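Local coordinates for thylakoid lumenal 15 kDa protein 1, chloroplastic (Arabidopsis thaliana, PDB 3N90) that is of unknown function but folds as a pentapeptide-repeat protein of the chloroplast thylakoid lumen, a right-handed quadrilateral beta helix closed at its C-terminal end by short helices, at residues S36-A41 with A51-A56; A71-A76 with A86-A91; L63-L68 with V129-G134; S102-A107 with D139-N144. The protein carries 2 engineered substitutions. All coordinates share one frame; numbering follows the deposited sequence.

The chain enters the quadrilateral beta helix after helix 10-13. Interaction 1 closes the first loop, joining 36-41 to 51-56 on the next coil. Segment 63-68 pairs much later in the chain, with 129-134. Inside that long loop, interaction 2 joins 71-76 to 86-91 in much the same way as interaction 1. It is therefore nested within interaction 3. The last segment within the loop, 102-107, pairs with 139-144, so interaction 4 crosses interaction 3. Interactions 1 and 2 hold coil to coil and touch through backbone pairs such as F53 N with D72 O. Interactions 3 and 4 tie the coils to the C-terminal region, and N130 ND2 reaches G106 O between them.

Interaction 1: residues S36-A41 with A51-A56; sequences SILRQA and ASFFDA
A56 lies against the backbone of S36 on the preceding coil. Its CA makes a CH...O contact with S36 O at 3.3 Å, with an angle of 125° at the hydrogen. The methyl CB is about as close, 3.4 Å from the same S36 O. Beside this backbone contact, L38 meets F53 in the interior. The L38 branch CD1 sits at the edge of the F53 ring, near its plane, 3.8 Å from F53 CE1. The two side chains cross at about a right angle. The CB of L38 already points across, and chi1 -73° with chi2 159° bring CD1 to the ring edge. The F53 ring itself meets the rings of F33 and F73 with planes nearly parallel, so it belongs to a column running through several coils. Two type II turns, L38 to A41 and F53 to A56, shape the corners, and A56 N bonds to F53 O at 2.9 Å. S36 OG is held by T13 O and Q16 N. The contact itself is thus apolar with one CH...O approach. The coil-to-coil hydrogen bonds are made by the backbone, including that of S36 and L38 with D57, while the side chains add apolar packing.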
loop_
_atom_site.group_PDB
_atom_site.type_symbol
_atom_site.label_atom_id
_atom_site.label_comp_id
_atom_site.label_asym_id
_atom_site.label_seq_id
_atom_site.Cartn_x
_atom_site.Cartn_y
_atom_site.Cartn_z
ATOM N N SER A 36 0.868 -8.746 -10.173
ATOM C CA SER A 36 1.380 -7.810 -11.171
ATOM C C SER A 36 2.726 -7.218 -10.777
ATOM O O SER A 36 3.112 -7.201 -9.601
ATOM C CB SER A 36 0.382 -6.714 -11.451
ATOM O OG SER A 36 -0.687 -7.285 -12.163
ATOM N N ILE A 37 3.457 -6.719 -11.792
ATOM C CA ILE A 37 4.684 -5.984 -11.543
ATOM C C ILE A 37 4.345 -4.502 -11.604
ATOM O O ILE A 37 3.793 -4.006 -12.597
ATOM C CB ILE A 37 5.791 -6.302 -12.598
ATOM C CG1 ILE A 37 6.035 -7.802 -12.722
ATOM C CG2 ILE A 37 7.069 -5.571 -12.178
ATOM C CD1 ILE A 37 7.102 -8.133 -13.813
ATOM N N LEU A 38 4.613 -3.812 -10.505
ATOM C CA LEU A 38 4.240 -2.416 -10.320
ATOM C C LEU A 38 5.424 -1.568 -9.861
ATOM O O LEU A 38 5.253 -0.598 -9.095
ATOM C CB LEU A 38 3.039 -2.289 -9.354
ATOM C CG LEU A 38 1.712 -2.732 -9.981
ATOM C CD1 LEU A 38 0.720 -3.085 -8.865
ATOM C CD2 LEU A 38 1.171 -1.639 -10.866
ATOM N N ARG A 39 6.642 -1.977 -10.268
ATOM C CA ARG A 39 7.825 -1.247 -9.863
ATOM C C ARG A 39 7.737 0.167 -10.396
ATOM O O ARG A 39 7.387 0.387 -11.581
ATOM C CB ARG A 39 9.114 -1.881 -10.395
ATOM C CG ARG A 39 9.394 -3.240 -9.946
ATOM C CD ARG A 39 10.903 -3.499 -10.241
ATOM N NE ARG A 39 11.185 -4.495 -9.284
ATOM C CZ ARG A 39 12.238 -4.684 -8.545
ATOM N NH1 ARG A 39 13.382 -3.961 -8.577
ATOM N NH2 ARG A 39 12.092 -5.683 -7.731
ATOM N N GLN A 40 8.032 1.104 -9.505
ATOM C CA GLN A 40 7.956 2.545 -9.782
ATOM C C GLN A 40 6.593 3.061 -10.240
ATOM O O GLN A 40 6.515 4.131 -10.849
ATOM C CB GLN A 40 8.998 2.933 -10.845
ATOM C CG GLN A 40 10.419 2.663 -10.462
ATOM C CD GLN A 40 10.910 1.245 -10.753
ATOM O OE1 GLN A 40 10.678 0.680 -11.836
ATOM N NE2 GLN A 40 11.623 0.675 -9.788
ATOM N N ALA A 41 5.520 2.307 -9.990
ATOM C CA ALA A 41 4.194 2.731 -10.419
ATOM C C ALA A 41 3.784 3.901 -9.551
ATOM O O ALA A 41 4.210 3.995 -8.408
ATOM C CB ALA A 41 3.164 1.612 -10.297
ATOM N N ALA A 51 -8.593 -3.130 -2.768
ATOM C CA ALA A 51 -7.778 -3.559 -3.938
ATOM C C ALA A 51 -6.909 -4.748 -3.541
ATOM O O ALA A 51 -6.569 -4.879 -2.362
ATOM C CB ALA A 51 -6.893 -2.386 -4.430
ATOM N N SER A 52 -6.537 -5.612 -4.493
ATOM C CA SER A 52 -5.643 -6.726 -4.189
ATOM C C SER A 52 -4.266 -6.431 -4.783
ATOM O O SER A 52 -4.163 -6.219 -5.992
ATOM C CB SER A 52 -6.128 -8.048 -4.762
ATOM O OG SER A 52 -5.191 -9.098 -4.518
ATOM N N PHE A 53 -3.262 -6.413 -3.928
ATOM C CA PHE A 53 -1.814 -6.418 -4.370
ATOM C C PHE A 53 -1.177 -7.757 -3.967
ATOM O O PHE A 53 0.035 -7.841 -3.752
ATOM C CB PHE A 53 -1.054 -5.241 -3.758
ATOM C CG PHE A 53 -1.532 -3.899 -4.285
ATOM C CD1 PHE A 53 -1.134 -3.454 -5.545
ATOM C CD2 PHE A 53 -2.407 -3.109 -3.533
ATOM C CE1 PHE A 53 -1.588 -2.214 -6.024
ATOM C CE2 PHE A 53 -2.864 -1.893 -4.008
ATOM C CZ PHE A 53 -2.442 -1.439 -5.253
ATOM N N PHE A 54 -1.995 -8.804 -3.942
ATOM C CA PHE A 54 -1.557 -10.119 -3.505
ATOM C C PHE A 54 -0.356 -10.606 -4.350
ATOM O O PHE A 54 -0.496 -10.803 -5.554
ATOM C CB PHE A 54 -2.690 -11.141 -3.632
ATOM C CG PHE A 54 -2.341 -12.488 -3.075
ATOM C CD1 PHE A 54 -2.709 -12.811 -1.752
ATOM C CD2 PHE A 54 -1.639 -13.429 -3.827
ATOM C CE1 PHE A 54 -2.393 -14.053 -1.193
ATOM C CE2 PHE A 54 -1.321 -14.699 -3.266
ATOM C CZ PHE A 54 -1.704 -14.990 -1.936
ATOM N N ASP A 55 0.805 -10.769 -3.721
ATOM C CA ASP A 55 2.028 -11.198 -4.433
ATOM C C ASP A 55 2.417 -10.268 -5.591
ATOM O O ASP A 55 3.104 -10.721 -6.529
ATOM C CB ASP A 55 1.891 -12.620 -4.986
ATOM C CG ASP A 55 3.144 -13.475 -4.723
ATOM O OD1 ASP A 55 4.221 -12.922 -4.426
ATOM O OD2 ASP A 55 2.993 -14.712 -4.720
ATOM N N ALA A 56 1.977 -9.011 -5.547
ATOM C CA ALA A 56 2.477 -7.980 -6.475
ATOM C C ALA A 56 3.880 -7.514 -6.110
ATOM O O ALA A 56 4.330 -7.660 -4.975
ATOM C CB ALA A 56 1.497 -6.773 -6.609
#

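Interaction 2: residues A71-A76 with A86-A91; sequences ADFSLA and ANLEGA
F73 and A71 face L88 and A91 on the next coil, and the tight part of the contact is all apolar side chain and backbone. The A91 methyl CB is pressed against A71 O at 3.1 Å. The same CB lies at the edge of the F73 ring, near its plane, but less closely, 4.5 Å from F73 CD2. L88 reaches the ring from another direction. Its branch CD2 comes within 3.9 Å of F73 CE2, and the two side chains cross at about a right angle. In L88, chi1 -60° directs CG inward, and the unusual chi2 of 91° turns CD2 to the ring.

The outward side is polar, held by hydrogen bonds within each segment and to the next coil. D72 makes an Asx turn: S74 N meets D72 OD1 from above the carboxylate plane, 56° out of it. S74 OG donates to D72 OD1 at 2.6 Å, on the syn lone pair. T92 OG1 is a further partner of this oxygen, and S74 OG also binds M94 N, so the D72-S74 pair is linked to the next coil. On the other segment, E89 N bonds to N87 OD1 at 2.9 Å in a second Asx turn. The loose part is at E89, which is exposed, and G90, which is partly so; both add almost nothing across the contact. Type II turns from F73 to A76 and from L88 to A91 form the corners. Small alanines and larger hydrophobic residues inside, with polar residues outside, are the pattern of the pentapeptide repeat in a right-handed quadrilateral beta helix.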
loop_
_atom_site.group_PDB
_atom_site.type_symbol
_atom_site.label_atom_id
_atom_site.label_comp_id
_atom_site.label_asym_id
_atom_site.label_seq_id
_atom_site.Cartn_x
_atom_site.Cartn_y
_atom_site.Cartn_z
ATOM N N ALA A 71 -7.192 -3.146 1.726
ATOM C CA ALA A 71 -6.418 -3.720 0.612
ATOM C C ALA A 71 -5.596 -4.897 1.079
ATOM O O ALA A 71 -5.223 -4.975 2.265
ATOM C CB ALA A 71 -5.523 -2.681 -0.005
ATOM N N ASP A 72 -5.266 -5.778 0.133
ATOM C CA ASP A 72 -4.497 -6.971 0.486
ATOM C C ASP A 72 -3.071 -6.848 -0.041
ATOM O O ASP A 72 -2.868 -6.831 -1.263
ATOM C CB ASP A 72 -5.140 -8.211 -0.074
ATOM C CG ASP A 72 -4.457 -9.503 0.409
ATOM O OD1 ASP A 72 -3.659 -9.450 1.373
ATOM O OD2 ASP A 72 -4.723 -10.563 -0.163
ATOM N N PHE A 73 -2.100 -6.759 0.872
ATOM C CA PHE A 73 -0.710 -6.719 0.468
ATOM C C PHE A 73 -0.013 -8.049 0.812
ATOM O O PHE A 73 1.213 -8.115 0.841
ATOM C CB PHE A 73 0.034 -5.575 1.157
ATOM C CG PHE A 73 -0.378 -4.224 0.688
ATOM C CD1 PHE A 73 0.239 -3.635 -0.418
ATOM C CD2 PHE A 73 -1.369 -3.528 1.356
ATOM C CE1 PHE A 73 -0.148 -2.362 -0.852
ATOM C CE2 PHE A 73 -1.751 -2.280 0.927
ATOM C CZ PHE A 73 -1.134 -1.696 -0.175
ATOM N N SER A 74 -0.784 -9.090 1.077
ATOM C CA SER A 74 -0.160 -10.367 1.459
ATOM C C SER A 74 0.826 -10.791 0.380
ATOM O O SER A 74 0.497 -10.725 -0.791
ATOM C CB SER A 74 -1.217 -11.434 1.673
ATOM O OG SER A 74 -2.084 -11.004 2.719
ATOM N N LEU A 75 2.017 -11.206 0.812
ATOM C CA LEU A 75 3.090 -11.736 -0.081
ATOM C C LEU A 75 3.688 -10.692 -1.017
ATOM O O LEU A 75 4.553 -11.029 -1.841
ATOM C CB LEU A 75 2.612 -12.923 -0.941
ATOM C CG LEU A 75 1.857 -14.080 -0.266
ATOM C CD1 LEU A 75 1.778 -15.294 -1.148
ATOM C CD2 LEU A 75 2.538 -14.406 1.020
ATOM N N ALA A 76 3.219 -9.451 -0.930
ATOM C CA ALA A 76 3.719 -8.402 -1.816
ATOM C C ALA A 76 5.133 -7.970 -1.443
ATOM O O ALA A 76 5.545 -8.005 -0.257
ATOM C CB ALA A 76 2.759 -7.155 -1.814
ATOM N N ALA A 86 -0.592 7.324 3.804
ATOM C CA ALA A 86 -1.453 6.330 3.231
ATOM C C ALA A 86 -2.345 5.769 4.330
ATOM O O ALA A 86 -1.891 5.562 5.483
ATOM C CB ALA A 86 -0.619 5.213 2.561
ATOM N N ASN A 87 -3.603 5.552 4.004
ATOM C CA ASN A 87 -4.522 4.943 4.957
ATOM C C ASN A 87 -4.644 3.430 4.722
ATOM O O ASN A 87 -5.254 2.972 3.744
ATOM C CB ASN A 87 -5.896 5.659 4.999
ATOM C CG ASN A 87 -6.811 5.103 6.082
ATOM O OD1 ASN A 87 -6.429 4.209 6.842
ATOM N ND2 ASN A 87 -8.030 5.632 6.166
ATOM N N LEU A 88 -3.999 2.628 5.585
ATOM C CA LEU A 88 -4.129 1.172 5.462
ATOM C C LEU A 88 -5.128 0.543 6.421
ATOM O O LEU A 88 -5.058 -0.642 6.692
ATOM C CB LEU A 88 -2.737 0.459 5.557
ATOM C CG LEU A 88 -1.743 0.887 4.466
ATOM C CD1 LEU A 88 -0.905 2.070 4.933
ATOM C CD2 LEU A 88 -0.822 -0.246 4.114
ATOM N N GLU A 89 -6.064 1.343 6.945
ATOM C CA GLU A 89 -6.988 0.791 7.927
ATOM C C GLU A 89 -7.596 -0.534 7.460
ATOM O O GLU A 89 -8.233 -0.621 6.385
ATOM C CB GLU A 89 -8.038 1.850 8.275
ATOM C CG GLU A 89 -9.225 1.416 9.087
ATOM C CD GLU A 89 -10.433 2.322 8.734
ATOM O OE1 GLU A 89 -10.253 3.571 8.585
ATOM O OE2 GLU A 89 -11.544 1.779 8.577
ATOM N N GLY A 90 -7.376 -1.598 8.239
ATOM C CA GLY A 90 -7.963 -2.899 7.952
ATOM C C GLY A 90 -7.417 -3.672 6.756
ATOM O O GLY A 90 -8.012 -4.662 6.298
ATOM N N ALA A 91 -6.304 -3.194 6.233
ATOM C CA ALA A 91 -5.588 -3.951 5.196
ATOM C C ALA A 91 -5.000 -5.250 5.757
ATOM O O ALA A 91 -4.963 -5.455 6.995
ATOM C CB ALA A 91 -4.476 -3.076 4.556
#

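Interaction 3: residues L63-L68 with V129-G134; sequences LSEADL and VNATTG
E65 and T132 make a polar surface contact between a corner of the beta helix and the segment that leads from helix 116-125 to helix 137-140. It rests on one weak hydrogen bond, from T132 OG1 to E65 OE1 at 3.2 Å. The other carboxylate oxygen, E65 OE2, lies 4.1 Å from the methyl A131 CB. E65 gets there because its chain is bent at CB-CG (chi2 -83°), which brings the carboxylate over to T132. The two side chains cross obliquely. E65 sits in the type II turn from L63 to A66, closed by A66 N to L63 O at 3.1 Å. Within 129-134, N130 shapes the loop. Its OD1 accepts from T133 N at 2.6 Å, in the carbonyl plane and on a lone pair, an Asx motif. G134 N also bonds to N130 O, at 2.7 Å. Other polar links hold the segment 129-134 to the coils: A131 N to N85 OD1, N130 ND2 to G106 O and T133 OG1 to D108 OD2. The weak bond to E65 is thus one of several. In sequence the loop 129-134 links helix 116-125 to helix 137-140; in space it lies against the outside of the coils, at N85, G106 and D108.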
loop_
_atom_site.group_PDB
_atom_site.type_symbol
_atom_site.label_atom_id
_atom_site.label_comp_id
_atom_site.label_asym_id
_atom_site.label_seq_id
_atom_site.Cartn_x
_atom_site.Cartn_y
_atom_site.Cartn_z
ATOM N N LEU A 63 2.716 5.151 -3.174
ATOM C CA LEU A 63 1.359 5.014 -2.649
ATOM C C LEU A 63 0.994 6.158 -1.644
ATOM O O LEU A 63 0.070 6.028 -0.819
ATOM C CB LEU A 63 1.186 3.630 -2.042
ATOM C CG LEU A 63 0.871 2.457 -2.994
ATOM C CD1 LEU A 63 0.990 1.234 -2.119
ATOM C CD2 LEU A 63 -0.553 2.501 -3.499
ATOM N N SER A 64 1.751 7.245 -1.696
ATOM C CA SER A 64 1.534 8.358 -0.750
ATOM C C SER A 64 0.108 8.895 -0.881
ATOM O O SER A 64 -0.434 8.943 -1.986
ATOM C CB SER A 64 2.596 9.457 -0.888
ATOM O OG SER A 64 2.537 10.111 -2.132
ATOM N N GLU A 65 -0.514 9.185 0.258
ATOM C CA GLU A 65 -1.889 9.704 0.337
ATOM C C GLU A 65 -2.969 8.807 -0.300
ATOM O O GLU A 65 -4.111 9.236 -0.540
ATOM C CB GLU A 65 -1.935 11.161 -0.193
ATOM C CG GLU A 65 -1.532 12.247 0.870
ATOM C CD GLU A 65 -2.676 12.685 1.836
ATOM O OE1 GLU A 65 -3.304 11.839 2.530
ATOM O OE2 GLU A 65 -2.931 13.910 1.940
ATOM N N ALA A 66 -2.612 7.554 -0.573
ATOM C CA ALA A 66 -3.574 6.601 -1.093
ATOM C C ALA A 66 -4.569 6.129 -0.034
ATOM O O ALA A 66 -4.225 6.001 1.146
ATOM C CB ALA A 66 -2.850 5.406 -1.705
ATOM N N ASP A 67 -5.799 5.856 -0.470
ATOM C CA ASP A 67 -6.794 5.159 0.332
ATOM C C ASP A 67 -6.618 3.668 0.100
ATOM O O ASP A 67 -6.966 3.157 -0.954
ATOM C CB ASP A 67 -8.198 5.636 -0.063
ATOM C CG ASP A 67 -9.312 4.953 0.717
ATOM O OD1 ASP A 67 -9.035 4.086 1.592
ATOM O OD2 ASP A 67 -10.498 5.276 0.430
ATOM N N LEU A 68 -5.998 2.974 1.068
ATOM C CA LEU A 68 -5.715 1.534 0.979
ATOM C C LEU A 68 -6.542 0.731 1.993
ATOM O O LEU A 68 -6.187 -0.380 2.349
ATOM C CB LEU A 68 -4.212 1.281 1.211
ATOM C CG LEU A 68 -3.267 2.022 0.245
ATOM C CD1 LEU A 68 -1.808 1.975 0.778
ATOM C CD2 LEU A 68 -3.409 1.432 -1.157
ATOM N N VAL A 129 1.842 11.570 11.869
ATOM C CA VAL A 129 0.407 11.512 12.000
ATOM C C VAL A 129 -0.153 11.555 10.589
ATOM O O VAL A 129 0.346 12.281 9.730
ATOM C CB VAL A 129 -0.203 12.713 12.800
ATOM C CG1 VAL A 129 -1.566 12.329 13.357
ATOM C CG2 VAL A 129 0.726 13.138 13.943
ATOM N N ASN A 130 -1.185 10.771 10.390
ATOM C CA ASN A 130 -1.841 10.654 9.096
ATOM C C ASN A 130 -2.591 11.942 8.743
ATOM O O ASN A 130 -3.571 12.271 9.426
ATOM C CB ASN A 130 -2.794 9.473 9.153
ATOM C CG ASN A 130 -3.426 9.169 7.813
ATOM O OD1 ASN A 130 -4.520 9.633 7.528
ATOM N ND2 ASN A 130 -2.745 8.384 6.988
ATOM N N ALA A 131 -2.124 12.647 7.703
ATOM C CA ALA A 131 -2.729 13.929 7.242
ATOM C C ALA A 131 -4.230 13.824 7.106
ATOM O O ALA A 131 -4.924 14.847 7.113
ATOM C CB ALA A 131 -2.144 14.371 5.914
ATOM N N THR A 132 -4.714 12.591 6.948
ATOM C CA THR A 132 -6.131 12.289 6.722
ATOM C C THR A 132 -6.866 11.921 7.993
ATOM O O THR A 132 -7.929 12.468 8.262
ATOM C CB THR A 132 -6.341 11.186 5.599
ATOM O OG1 THR A 132 -5.941 11.725 4.333
ATOM C CG2 THR A 132 -7.780 10.714 5.526
ATOM N N THR A 133 -6.301 11.019 8.798
ATOM C CA THR A 133 -7.029 10.495 9.958
ATOM C C THR A 133 -6.580 11.073 11.317
ATOM O O THR A 133 -7.268 10.913 12.313
ATOM C CB THR A 133 -6.975 8.935 10.081
ATOM O OG1 THR A 133 -5.646 8.525 10.435
ATOM C CG2 THR A 133 -7.441 8.228 8.788
ATOM N N GLY A 134 -5.423 11.703 11.376
ATOM C CA GLY A 134 -4.943 12.157 12.683
ATOM C C GLY A 134 -4.718 11.004 13.677
ATOM O O GLY A 134 -4.695 11.203 14.907
#

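Interaction 4: residues S102-A107 with D139-N144; sequences SNITGA and DTLLCN
I104 and L141 meet methyl to methyl, I104 CD1 4.2 Å from L141 CD1; both are branched aliphatic chains with no ring. Segment 102-107 is a corner of the right-handed quadrilateral beta helix, and the contact joins it to the C-terminal helices. The flat group that shapes the turn within 102-107 is the N103 amide. T105 N approaches N103 OD1 at 3.0 Å, tilted 28° from the carbonyl plane, in an Asx turn. I104 CG1 stands between the backbone N and the carbonyl carbon (chi1 60°), and CD1 extends from it toward L141. Helix 116-125 fills in the group, with L122 touching both side chains, V125 touching I104 and C123 touching L141. The type II turn from I104 to A107 is closed by A107 N to I104 O at 3.0 Å. At the other end of the contact, T140 OG1 stands 4.0 Å from A107 O, too far for a bond. Each has a partner elsewhere: T140 OG1 binds T137 O and F109 N, and A107 O binds T137 OG1. Helix 137-140 ends in a Schellman motif with L142 at positive phi. Just beyond, C143 SG is bonded to C123 SG of helix 116-125.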
loop_
_atom_site.group_PDB
_atom_site.type_symbol
_atom_site.label_atom_id
_atom_site.label_comp_id
_atom_site.label_asym_id
_atom_site.label_seq_id
_atom_site.Cartn_x
_atom_site.Cartn_y
_atom_site.Cartn_z
ATOM N N SER A 102 10.808 1.181 3.070
ATOM C CA SER A 102 9.611 1.974 2.785
ATOM C C SER A 102 9.455 3.161 3.736
ATOM O O SER A 102 9.901 3.118 4.889
ATOM C CB SER A 102 8.375 1.098 2.752
ATOM O OG SER A 102 8.479 0.289 1.566
ATOM N N ASN A 103 8.886 4.236 3.217
ATOM C CA ASN A 103 8.618 5.414 4.037
ATOM C C ASN A 103 7.190 5.338 4.518
ATOM O O ASN A 103 6.265 5.416 3.713
ATOM C CB ASN A 103 8.877 6.693 3.205
ATOM C CG ASN A 103 8.534 7.985 3.973
ATOM O OD1 ASN A 103 8.092 7.948 5.124
ATOM N ND2 ASN A 103 8.733 9.126 3.320
ATOM N N ILE A 104 6.993 5.185 5.827
ATOM C CA ILE A 104 5.652 5.042 6.395
ATOM C C ILE A 104 5.245 6.199 7.309
ATOM O O ILE A 104 4.399 6.013 8.191
ATOM C CB ILE A 104 5.455 3.714 7.129
ATOM C CG1 ILE A 104 6.459 3.562 8.296
ATOM C CG2 ILE A 104 5.566 2.549 6.112
ATOM C CD1 ILE A 104 6.121 2.434 9.241
ATOM N N THR A 105 5.850 7.353 7.069
ATOM C CA THR A 105 5.579 8.565 7.850
ATOM C C THR A 105 4.119 8.907 7.663
ATOM O O THR A 105 3.698 9.219 6.543
ATOM C CB THR A 105 6.405 9.766 7.356
ATOM O OG1 THR A 105 7.797 9.477 7.446
ATOM C CG2 THR A 105 6.107 11.034 8.218
ATOM N N GLY A 106 3.351 8.846 8.748
ATOM C CA GLY A 106 1.931 9.198 8.730
ATOM C C GLY A 106 1.039 8.133 8.115
ATOM O O GLY A 106 -0.148 8.344 7.919
ATOM N N ALA A 107 1.584 6.946 7.845
ATOM C CA ALA A 107 0.731 5.832 7.416
ATOM C C ALA A 107 -0.214 5.338 8.527
ATOM O O ALA A 107 0.144 5.316 9.710
ATOM C CB ALA A 107 1.598 4.670 6.894
ATOM N N ASP A 139 0.899 4.513 17.108
ATOM C CA ASP A 139 -0.247 3.989 17.855
ATOM C C ASP A 139 -1.016 2.956 17.073
ATOM O O ASP A 139 -1.449 1.938 17.622
ATOM C CB ASP A 139 -1.180 5.117 18.294
ATOM C CG ASP A 139 -0.550 6.016 19.323
ATOM O OD1 ASP A 139 0.326 5.525 20.070
ATOM O OD2 ASP A 139 -0.936 7.202 19.389
ATOM N N THR A 140 -1.213 3.202 15.771
ATOM C CA THR A 140 -1.918 2.239 14.943
ATOM C C THR A 140 -1.133 0.950 14.886
ATOM O O THR A 140 -1.716 -0.118 14.761
ATOM C CB THR A 140 -2.189 2.790 13.511
ATOM O OG1 THR A 140 -0.954 2.973 12.812
ATOM C CG2 THR A 140 -2.920 4.129 13.606
ATOM N N LEU A 141 0.190 1.072 15.007
ATOM C CA LEU A 141 1.099 -0.077 15.020
ATOM C C LEU A 141 1.312 -0.643 16.422
ATOM O O LEU A 141 1.880 -1.721 16.573
ATOM C CB LEU A 141 2.474 0.333 14.457
ATOM C CG LEU A 141 2.586 0.494 12.939
ATOM C CD1 LEU A 141 3.884 1.097 12.500
ATOM C CD2 LEU A 141 2.335 -0.838 12.230
ATOM N N LEU A 142 0.870 0.110 17.434
ATOM C CA LEU A 142 0.969 -0.315 18.835
ATOM C C LEU A 142 2.422 -0.570 19.196
ATOM O O LEU A 142 2.776 -1.628 19.753
ATOM C CB LEU A 142 0.118 -1.555 19.100
ATOM C CG LEU A 142 -1.393 -1.366 18.881
ATOM C CD1 LEU A 142 -2.087 -2.714 18.898
ATOM C CD2 LEU A 142 -1.968 -0.409 19.949
ATOM N N CYS A 143 3.266 0.406 18.868
ATOM C CA CYS A 143 4.694 0.254 19.092
ATOM C C CYS A 143 5.050 0.199 20.572
ATOM O O CYS A 143 5.891 -0.605 20.955
ATOM C CB CYS A 143 5.479 1.341 18.376
ATOM S SG CYS A 143 5.309 1.200 16.572
ATOM N N ASN A 144 4.360 1.006 21.383
ATOM C CA ASN A 144 4.740 1.223 22.779
ATOM C C ASN A 144 3.639 0.790 23.776
ATOM O O ASN A 144 3.373 1.473 24.784
ATOM C CB ASN A 144 5.190 2.681 22.990
ATOM C CG ASN A 144 5.932 3.263 21.753
ATOM O OD1 ASN A 144 6.999 2.765 21.358
ATOM N ND2 ASN A 144 5.347 4.299 21.131
#